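Local coordinates for protein metallo-beta-lactamase (Serratia marcescens, PDB 6K4X) that hydrolyses the beta-lactam ring of antibiotics as a dizinc subclass B3 metallo-beta-lactamase, here with the inhibitor 4-amino-2-sulfanylbenzoic acid bound at the zinc site, at residues Gly16-Tyr20 and Val29-Ser33; Lys168-Ala173 and Leu206-Ile212; Val193-Arg197 and Leu253-Leu257. All coordinates share one frame; numbering follows the deposited sequence.

Contact 1 of 3, residues Gly16-Tyr20 and Val29-Ser33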
# COMPACT_ATOMS: atom_id res chain seq x y z
N GLY A 16 5.13 -15.39 9.01
CA GLY A 16 5.27 -14.94 10.37
C GLY A 16 4.04 -14.17 10.82
O GLY A 16 2.94 -14.70 10.84
N ASN A 17 4.24 -12.93 11.25
CA ASN A 17 3.17 -12.07 11.74
C ASN A 17 2.62 -11.11 10.67
O ASN A 17 1.97 -10.12 11.04
CB ASN A 17 3.64 -11.27 12.96
CG ASN A 17 4.82 -10.36 12.67
OD1 ASN A 17 5.66 -10.65 11.81
ND2 ASN A 17 4.93 -9.27 13.40
N THR A 18 2.88 -11.40 9.39
CA THR A 18 2.32 -10.64 8.29
C THR A 18 1.11 -11.38 7.72
O THR A 18 1.27 -12.49 7.20
CB THR A 18 3.34 -10.45 7.16
OG1 THR A 18 4.42 -9.64 7.63
CG2 THR A 18 2.75 -9.81 5.94
N HIS A 19 -0.05 -10.75 7.81
CA HIS A 19 -1.32 -11.37 7.39
C HIS A 19 -1.99 -10.51 6.32
O HIS A 19 -2.06 -9.27 6.49
CB HIS A 19 -2.28 -11.53 8.58
CG HIS A 19 -1.61 -12.01 9.82
ND1 HIS A 19 -1.26 -13.34 10.00
CD2 HIS A 19 -1.16 -11.34 10.89
CE1 HIS A 19 -0.66 -13.44 11.18
NE2 HIS A 19 -0.56 -12.22 11.73
N TYR A 20 -2.48 -11.12 5.25
CA TYR A 20 -3.30 -10.44 4.29
C TYR A 20 -4.73 -10.39 4.82
O TYR A 20 -5.31 -11.43 5.12
CB TYR A 20 -3.26 -11.15 2.95
CG TYR A 20 -3.96 -10.42 1.83
CD1 TYR A 20 -5.34 -10.49 1.68
CD2 TYR A 20 -3.25 -9.64 0.94
CE1 TYR A 20 -5.97 -9.81 0.65
CE2 TYR A 20 -3.87 -8.97 -0.10
CZ TYR A 20 -5.24 -9.05 -0.24
OH TYR A 20 -5.84 -8.39 -1.28
N VAL A 29 -2.80 -5.23 4.87
CA VAL A 29 -1.99 -6.14 5.63
C VAL A 29 -2.09 -5.79 7.11
O VAL A 29 -1.96 -4.63 7.49
CB VAL A 29 -0.53 -6.13 5.15
CG1 VAL A 29 0.43 -6.68 6.19
CG2 VAL A 29 -0.40 -6.91 3.85
N LEU A 30 -2.22 -6.83 7.94
CA LEU A 30 -2.08 -6.67 9.36
C LEU A 30 -0.73 -7.24 9.79
O LEU A 30 -0.44 -8.41 9.53
CB LEU A 30 -3.21 -7.39 10.08
CG LEU A 30 -3.29 -7.08 11.57
CD1 LEU A 30 -3.90 -5.72 11.82
CD2 LEU A 30 -4.05 -8.14 12.31
N LEU A 31 0.06 -6.40 10.45
CA LEU A 31 1.29 -6.81 11.06
C LEU A 31 1.02 -6.91 12.55
O LEU A 31 0.76 -5.89 13.19
CB LEU A 31 2.37 -5.77 10.77
CG LEU A 31 3.76 -6.13 11.25
CD1 LEU A 31 4.31 -7.37 10.56
CD2 LEU A 31 4.71 -4.96 11.05
N SER A 32 1.03 -8.13 13.09
CA SER A 32 0.48 -8.38 14.42
C SER A 32 1.58 -8.50 15.47
O SER A 32 2.71 -8.90 15.19
CB SER A 32 -0.39 -9.59 14.45
OG SER A 32 0.33 -10.74 14.01
N SER A 33 1.21 -8.19 16.72
CA SER A 33 2.06 -8.50 17.84
C SER A 33 1.22 -8.65 19.08
O SER A 33 0.12 -8.12 19.17
CB SER A 33 3.13 -7.45 18.06
OG SER A 33 2.70 -6.41 18.95
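H19 and L30 form the hydrogen-bonded pair of a short antiparallel ladder between strands 18-20 and 29-31, with H19 N donating to L30 O and L30 N returning a bond of 2.8 Å to H19 O. T18 with L31 and Y20 with V29 are the non-hydrogen-bonded pairs on either side. Past the strand ends the pairing continues, as S32 N reaches N17 O at 3.0 Å in the plane of that carbonyl. CA-H...O contacts run from V29 CA to H19 O and from L31 CA to N17 O.

Side-chain polar bonds lock this end. With CG of N17 set between its backbone N and carbonyl carbon (chi1 61°), the amide swings across to segment 29-33, and ND2 gives S32 O a nearly straight bond of 2.9 Å, the acceptor lying almost in the amide plane. OD1 of N17 is held by S161. S32 OG meets the edge of the H19 imidazole, 2.9 Å from NE2, while ND1 of the same ring bonds to T13; both ring nitrogens are therefore engaged and the ring's rotation is fixed.

On the face carrying T18, V29 and L31 the apolar contact is between CG2 of T18 and CG1 of V29, at 3.9 Å. The CD1 methyl of L31 packs against the N17 amide, 3.5 Å from ND2 of N17, and L31 also packs on L140 and W159 of the second sheet. This is a beta hairpin at one side of the larger sheet of the alpha-beta/beta-alpha sandwich that defines the metallo-beta-lactamase fold.

Contact 2 of 3, residues Lys168-Ala173 and Leu206-Ile212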
# COMPACT_ATOMS: atom_id res chain seq x y z
N LYS A 168 12.42 -12.61 6.95
CA LYS A 168 12.29 -12.14 5.60
C LYS A 168 11.95 -10.66 5.63
O LYS A 168 11.20 -10.19 6.48
CB LYS A 168 11.16 -12.87 4.87
CG LYS A 168 11.30 -14.37 4.74
CD LYS A 168 12.37 -14.77 3.79
CE LYS A 168 12.45 -16.29 3.69
NZ LYS A 168 13.71 -16.73 3.05
N ASP A 169 12.46 -9.95 4.63
CA ASP A 169 12.14 -8.57 4.41
C ASP A 169 10.86 -8.47 3.59
O ASP A 169 10.80 -8.99 2.46
CB ASP A 169 13.28 -7.86 3.69
CG ASP A 169 14.52 -7.80 4.55
OD1 ASP A 169 14.39 -7.76 5.81
OD2 ASP A 169 15.61 -7.91 3.98
N VAL A 170 9.87 -7.81 4.17
CA VAL A 170 8.56 -7.64 3.56
C VAL A 170 8.39 -6.19 3.12
O VAL A 170 8.77 -5.27 3.84
CB VAL A 170 7.45 -8.02 4.55
CG1 VAL A 170 6.08 -7.94 3.91
CG2 VAL A 170 7.69 -9.39 5.16
N VAL A 171 7.85 -6.01 1.92
CA VAL A 171 7.62 -4.69 1.33
C VAL A 171 6.15 -4.60 0.94
O VAL A 171 5.68 -5.44 0.18
CB VAL A 171 8.52 -4.48 0.10
CG1 VAL A 171 8.23 -3.13 -0.54
CG2 VAL A 171 9.99 -4.64 0.43
N PHE A 172 5.45 -3.59 1.45
CA PHE A 172 4.11 -3.24 0.97
C PHE A 172 4.30 -2.12 -0.03
O PHE A 172 4.60 -0.98 0.33
CB PHE A 172 3.19 -2.89 2.13
CG PHE A 172 1.72 -2.88 1.78
CD1 PHE A 172 1.21 -1.97 0.88
CD2 PHE A 172 0.87 -3.80 2.33
CE1 PHE A 172 -0.14 -1.97 0.56
CE2 PHE A 172 -0.48 -3.78 2.03
CZ PHE A 172 -0.99 -2.86 1.15
N ALA A 173 4.24 -2.48 -1.31
CA ALA A 173 4.67 -1.60 -2.39
C ALA A 173 3.52 -0.68 -2.83
O ALA A 173 2.48 -1.16 -3.27
CB ALA A 173 5.19 -2.43 -3.53
N LEU A 206 15.32 -1.68 -2.86
CA LEU A 206 14.87 -2.16 -1.54
C LEU A 206 15.32 -3.60 -1.32
O LEU A 206 15.23 -4.44 -2.18
CB LEU A 206 13.34 -2.12 -1.45
CG LEU A 206 12.72 -0.73 -1.36
CD1 LEU A 206 11.21 -0.81 -1.45
CD2 LEU A 206 13.12 -0.01 -0.09
N SER A 207 15.69 -3.91 -0.08
CA SER A 207 15.72 -5.28 0.43
C SER A 207 14.30 -5.84 0.38
O SER A 207 13.41 -5.29 1.01
CB SER A 207 16.28 -5.31 1.83
OG SER A 207 17.58 -4.75 1.89
N CYS A 208 14.06 -6.92 -0.37
CA CYS A 208 12.69 -7.25 -0.77
C CYS A 208 12.47 -8.75 -0.98
O CYS A 208 12.30 -9.17 -2.14
CB CYS A 208 12.39 -6.53 -2.08
SG CYS A 208 10.74 -6.79 -2.80
N ASP A 209 12.32 -9.53 0.09
CA ASP A 209 12.06 -10.95 -0.05
C ASP A 209 10.61 -11.22 -0.44
O ASP A 209 10.37 -12.12 -1.24
CB ASP A 209 12.37 -11.71 1.24
CG ASP A 209 13.83 -11.64 1.62
OD1 ASP A 209 14.67 -11.99 0.74
OD2 ASP A 209 14.14 -11.25 2.74
N ILE A 210 9.67 -10.51 0.18
CA ILE A 210 8.24 -10.71 -0.05
C ILE A 210 7.66 -9.34 -0.37
O ILE A 210 7.66 -8.47 0.51
CB ILE A 210 7.54 -11.30 1.18
CG1 ILE A 210 8.10 -12.69 1.50
CG2 ILE A 210 6.02 -11.31 0.98
CD1 ILE A 210 7.66 -13.22 2.85
N ALA A 211 7.17 -9.16 -1.60
CA ALA A 211 6.49 -7.91 -1.97
C ALA A 211 5.00 -8.16 -2.01
O ALA A 211 4.53 -9.13 -2.63
CB ALA A 211 7.01 -7.38 -3.28
N ILE A 212 4.26 -7.27 -1.36
CA ILE A 212 2.82 -7.23 -1.39
C ILE A 212 2.46 -5.91 -2.05
O ILE A 212 2.69 -4.86 -1.47
CB ILE A 212 2.21 -7.35 0.01
CG1 ILE A 212 2.64 -8.66 0.68
CG2 ILE A 212 0.71 -7.22 -0.06
CD1 ILE A 212 2.72 -8.62 2.18
O HOH W 1 16.37 -9.49 1.70
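V171 carries much of this contact, its side chain reaching segment 206-212 on the face it shares with A211. CG1, anti to the backbone N (chi1 178°), meets CD1 of L206 at 3.9 Å, whereas CG2 lies against the loop residues S207 and C208, 3.5 Å from S207 O and beside CA and CB of C208. The main chain of V171 is held as well: its N donates to I210 O, and its own O receives I212 N at 2.8 Å in a nearly straight bond.

I212 pairs in parallel with F172 and presents two branches to the opposite face. CD1 touches CG1 of V170 at 3.8 Å, while CG2 packs against CD2 and CE2 of the F172 ring. I212 O stands over one face of that ring, offset toward its rim, and also accepts A173 N at 2.8 Å.

D169 and D209 close the start of the ladder. The main-chain N of D169 gives D209 OD2 a nearly straight bond of 2.8 Å on the anti lone pair, and D169 O accepts I210 N, with a weak second bond from D209 N. The carboxylate planes are nearly parallel, 16° apart, with D169 OD2 3.9 Å from D209 OD2. Water 1 donates to both of these oxygens, weakly to D209, which would ease the repulsion between like charges.

The pairing completes a beta-alpha-beta unit, strand 166-173, helix 190-205 and strand 210-213, the last being an edge strand of its sheet. Strand 155-163 flanks 166-173 on its other side; I14 touches I210 and I212, and helix 241-260 packs on V171, A173 and A211, tied to C208 by the disulfide to C242.

Contact 3 of 3, residues Val193-Arg197 and Leu253-Leu257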
# COMPACT_ATOMS: atom_id res chain seq x y z
N VAL A 193 7.30 13.47 -13.38
CA VAL A 193 8.17 12.54 -14.06
C VAL A 193 9.41 12.23 -13.21
O VAL A 193 9.78 11.07 -13.09
CB VAL A 193 8.52 13.06 -15.47
CG1 VAL A 193 9.61 12.22 -16.11
CG2 VAL A 193 7.29 13.11 -16.36
N ALA A 194 10.04 13.27 -12.66
CA ALA A 194 11.23 13.04 -11.86
C ALA A 194 10.88 12.22 -10.62
O ALA A 194 11.68 11.38 -10.17
CB ALA A 194 11.87 14.36 -11.51
N SER A 195 9.72 12.49 -10.01
CA SER A 195 9.33 11.76 -8.81
C SER A 195 9.13 10.27 -9.12
O SER A 195 9.63 9.41 -8.39
CB SER A 195 8.08 12.33 -8.23
OG SER A 195 8.33 13.56 -7.58
N LEU A 196 8.43 9.99 -10.20
CA LEU A 196 8.21 8.61 -10.61
C LEU A 196 9.57 7.93 -10.81
O LEU A 196 9.80 6.80 -10.36
CB LEU A 196 7.41 8.56 -11.91
CG LEU A 196 5.89 8.71 -11.77
CD1 LEU A 196 5.27 8.93 -13.12
CD2 LEU A 196 5.26 7.52 -11.05
N ARG A 197 10.48 8.59 -11.54
CA ARG A 197 11.77 7.97 -11.85
C ARG A 197 12.57 7.73 -10.58
O ARG A 197 13.21 6.67 -10.44
CB ARG A 197 12.54 8.80 -12.86
CG ARG A 197 11.93 8.69 -14.24
CD ARG A 197 12.63 9.61 -15.22
NE ARG A 197 12.15 9.33 -16.56
CZ ARG A 197 12.32 10.11 -17.62
NH1 ARG A 197 11.89 9.69 -18.81
NH2 ARG A 197 12.91 11.29 -17.49
N LEU A 253 5.56 4.32 -17.70
CA LEU A 253 5.88 5.73 -17.94
C LEU A 253 6.53 5.92 -19.31
O LEU A 253 6.17 6.86 -20.02
CB LEU A 253 6.78 6.27 -16.84
CG LEU A 253 7.25 7.72 -17.05
CD1 LEU A 253 6.08 8.69 -17.07
CD2 LEU A 253 8.23 8.11 -15.95
N GLU A 254 7.46 5.05 -19.70
CA GLU A 254 8.11 5.25 -20.98
C GLU A 254 7.12 5.09 -22.12
O GLU A 254 7.15 5.84 -23.09
CB GLU A 254 9.30 4.31 -21.14
CG GLU A 254 10.48 4.72 -20.25
CD GLU A 254 10.95 6.18 -20.39
OE1 GLU A 254 10.82 6.77 -21.50
OE2 GLU A 254 11.44 6.77 -19.41
N THR A 255 6.22 4.12 -22.01
CA THR A 255 5.18 3.97 -23.02
C THR A 255 4.34 5.24 -23.10
O THR A 255 3.97 5.71 -24.19
CB THR A 255 4.31 2.73 -22.72
OG1 THR A 255 5.08 1.54 -22.88
CG2 THR A 255 3.14 2.62 -23.67
N ARG A 256 3.97 5.79 -21.95
CA ARG A 256 3.14 7.00 -21.89
C ARG A 256 3.86 8.20 -22.52
O ARG A 256 3.29 8.90 -23.36
CB ARG A 256 2.75 7.29 -20.45
CG ARG A 256 1.99 8.60 -20.26
CD ARG A 256 0.70 8.67 -21.08
NE ARG A 256 0.04 9.96 -20.90
CZ ARG A 256 -0.96 10.23 -20.07
NH1 ARG A 256 -1.45 9.28 -19.29
NH2 ARG A 256 -1.43 11.46 -20.01
N LEU A 257 5.12 8.41 -22.16
CA LEU A 257 5.84 9.58 -22.68
C LEU A 257 5.96 9.44 -24.20
O LEU A 257 5.84 10.42 -24.94
CB LEU A 257 7.23 9.71 -22.04
CG LEU A 257 7.21 10.09 -20.56
CD1 LEU A 257 8.62 10.09 -19.99
CD2 LEU A 257 6.54 11.42 -20.31
O HOH W 2 11.36 6.56 -16.78
O HOH W 3 11.74 9.73 -21.93
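R197 leaves its helix with CG beside the backbone N (chi1 -73°) and then runs extended from CG to NE, which carries the guanidinium across to the helix of 253-257. From the other side E254 starts in the same way but bends back at chi2, turning its carboxylate to meet the arginine. The two side chains cross at about a right angle, yet their flat groups are nearly coplanar, 9° apart. NH1 of R197 and OE2 of E254 form a salt bridge of 3.0 Å on the syn lone pair of that oxygen, the acceptor somewhat tilted from the guanidinium plane.

Two waters at the guanidinium edge widen this link. Water 2 accepts from R197 NE and donates to E254 OE2 at 2.6 Å; water 3 takes a weak bond from NH1 and donates to OE1. Direct and water-mediated bonds thus join both carboxylate oxygens to the arginine and would limit its rotation. CG1 of V193, on the same helix, lies over one guanidinium face.

Away from the charged pair the contact is mostly apolar. L253 puts CD1 against CD1 of L196 at 4.0 Å and CD2 against CG of R197 at 4.1 Å. CD1 of L257 packs obliquely on the guanidinium end, 3.5 Å from R197 NH1, and CD2 of L257 lies loosely against CG2 of V193.

The helix segments run roughly antiparallel (155°) with axes 12.3 Å apart, a spacing spanned by the leucines and by the R197-E254 pair. They belong to helix 190-205, which follows strand 166-173, and to the C-terminal helix 241-260; F186, in the loop ahead of helix 190-205, packs against L257 and R256.

Contacts 1 and 2 meet in the interior between the two sheets: V29 CG2 lies 3.6 Å from F172 CE2, and the I212 CD1 methyl reaches both V29 CG2 and T18 CG2 at 3.9 Å. From there F172 leads towards the metals, its side chain about 6 Å from that of H77, a ligand of one zinc, and about 10 Å from a zinc ion. Contact 3 lies on the opposite side of the chain's centre from contact 1, their centres about 33 Å apart. Helix 190-205 links it to contact 2, while the side chain of L196 comes within about 5 Å of that of the zinc ligand H150 and about 9 Å of the bound inhibitor.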